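Local coordinates for FBP protein (Leishmania major, PDB 5OEZ), which hydrolyses the 1-phosphate of fructose 1,6-bisphosphate to give fructose 6-phosphate in gluconeogenesis, as a magnesium-dependent enzyme subject to allosteric inhibition, at the interface of chains A and B. Coordinates in Å, arbitrary orientation; residue numbers count along the deposited sequence, not the author numbering. Chains: chain A/B, FBP protein.

The interface of chains A and B. Residues chain A 29-30, 33, 87-89; chain B 17, 29-30, 33.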
# COMPACT_ATOMS: atom_id res chain seq x y z
N THR A 29 -23.06 -15.14 0.85
CA THR A 29 -22.41 -13.85 0.70
C THR A 29 -21.71 -13.41 2.00
O THR A 29 -20.53 -13.00 1.97
CB THR A 29 -23.43 -12.79 0.25
OG1 THR A 29 -23.96 -13.19 -1.01
CG2 THR A 29 -22.80 -11.41 0.09
N LEU A 30 -22.41 -13.50 3.13
CA LEU A 30 -21.81 -13.13 4.41
C LEU A 30 -20.65 -14.03 4.77
O LEU A 30 -19.62 -13.56 5.25
CB LEU A 30 -22.85 -13.11 5.54
CG LEU A 30 -24.03 -12.13 5.42
CD1 LEU A 30 -24.81 -12.07 6.73
CD2 LEU A 30 -23.59 -10.75 4.99
N MET A 33 -17.71 -12.94 2.64
CA MET A 33 -17.16 -11.70 3.22
C MET A 33 -16.21 -11.99 4.35
O MET A 33 -15.11 -11.40 4.42
CB MET A 33 -18.22 -10.79 3.81
CG MET A 33 -18.43 -9.49 3.10
SD MET A 33 -20.02 -9.48 2.31
CE MET A 33 -19.47 -9.54 0.66
N SER A 87 -18.61 -14.43 13.74
CA SER A 87 -19.39 -13.18 13.72
C SER A 87 -20.15 -12.96 12.41
O SER A 87 -20.95 -12.05 12.32
CB SER A 87 -18.50 -11.96 14.04
OG SER A 87 -17.70 -11.60 12.93
N SER A 88 -19.94 -13.81 11.40
CA SER A 88 -20.68 -13.67 10.13
C SER A 88 -22.19 -13.92 10.22
O SER A 88 -22.93 -13.43 9.36
CB SER A 88 -20.08 -14.59 9.06
OG SER A 88 -20.32 -15.97 9.33
N THR A 89 -22.63 -14.68 11.23
CA THR A 89 -23.99 -15.23 11.36
C THR A 89 -24.29 -16.38 10.38
O THR A 89 -25.41 -16.88 10.34
CB THR A 89 -25.13 -14.18 11.26
OG1 THR A 89 -25.32 -13.80 9.89
CG2 THR A 89 -24.85 -12.96 12.15
N ILE B 17 -23.59 -5.64 10.86
CA ILE B 17 -24.21 -6.96 11.07
C ILE B 17 -24.64 -7.15 12.52
O ILE B 17 -25.75 -7.60 12.78
CB ILE B 17 -23.28 -8.13 10.65
CG1 ILE B 17 -23.11 -8.14 9.13
CG2 ILE B 17 -23.84 -9.48 11.10
CD1 ILE B 17 -21.98 -9.02 8.64
N THR B 29 -26.72 -4.41 4.97
CA THR B 29 -25.35 -4.91 4.90
C THR B 29 -24.79 -4.90 3.47
O THR B 29 -23.70 -4.38 3.23
CB THR B 29 -25.27 -6.33 5.49
OG1 THR B 29 -25.68 -6.28 6.85
CG2 THR B 29 -23.86 -6.90 5.42
N LEU B 30 -25.58 -5.42 2.53
CA LEU B 30 -25.17 -5.39 1.13
C LEU B 30 -25.03 -3.97 0.60
O LEU B 30 -24.06 -3.67 -0.11
CB LEU B 30 -26.12 -6.20 0.25
CG LEU B 30 -26.28 -7.70 0.56
CD1 LEU B 30 -27.05 -8.40 -0.55
CD2 LEU B 30 -24.95 -8.39 0.79
N MET B 33 -21.79 -2.60 1.99
CA MET B 33 -20.67 -3.19 1.23
C MET B 33 -20.40 -2.44 -0.06
O MET B 33 -19.25 -2.15 -0.39
CB MET B 33 -20.93 -4.64 0.81
CG MET B 33 -20.04 -5.67 1.46
SD MET B 33 -20.91 -6.58 2.74
CE MET B 33 -22.28 -7.45 2.01
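This is an apolar part of a two-fold symmetric subunit interface in the homotetramer of a class 1 fructose-1,6-bisphosphatase. Helix 27-47 of each chain supplies the centre. Helix 12-18 of chain B adds B:Ile17, which packs beside the end of helix 72-87 of chain A. Within this patch no nitrogen or oxygen of one chain comes within bonding distance of the other chain's.

Methyl contacts carry the helix pair. A:Thr29 and B:Leu30 meet tip to tip, CG2 of A:Thr29 lying 3.8 Å from CD2 of B:Leu30. The twin contact joins CD2 of A:Leu30 to CG2 of B:Thr29 at 3.9 Å. Both threonines hold CG2 anti to the backbone N, with OG1 beside that N. A:Thr29 and B:Thr29 also belong to the site for AMP, the family's allosteric inhibitor, absent from this apo structure; the pocket therefore adjoins the interface.

A:Met33 and B:Met33 reach toward each other close to the two-fold axis. Both methionine side chains bend at chi2 and chi3, but chi3 differs, -111° in A:Met33 and 62° in B:Met33. B:Met33 is poorly ordered, and the thioether ends are modelled too close for their spacing to be meaningful.

Chain A hides 69 Å² of B:Ile17, which crosses A:Thr89 obliquely. Its branch methyl CG2 sits 3.8 Å from CG2 of A:Thr89. OG1 of A:Thr89 stands in the crowded position between the backbone N and the carbonyl carbon (chi1 77°). It donates to the backbone O of A:Ser88 at 2.5 Å, in the carbonyl plane and on a lone pair, which probably helps to hold CG2 toward B:Ile17.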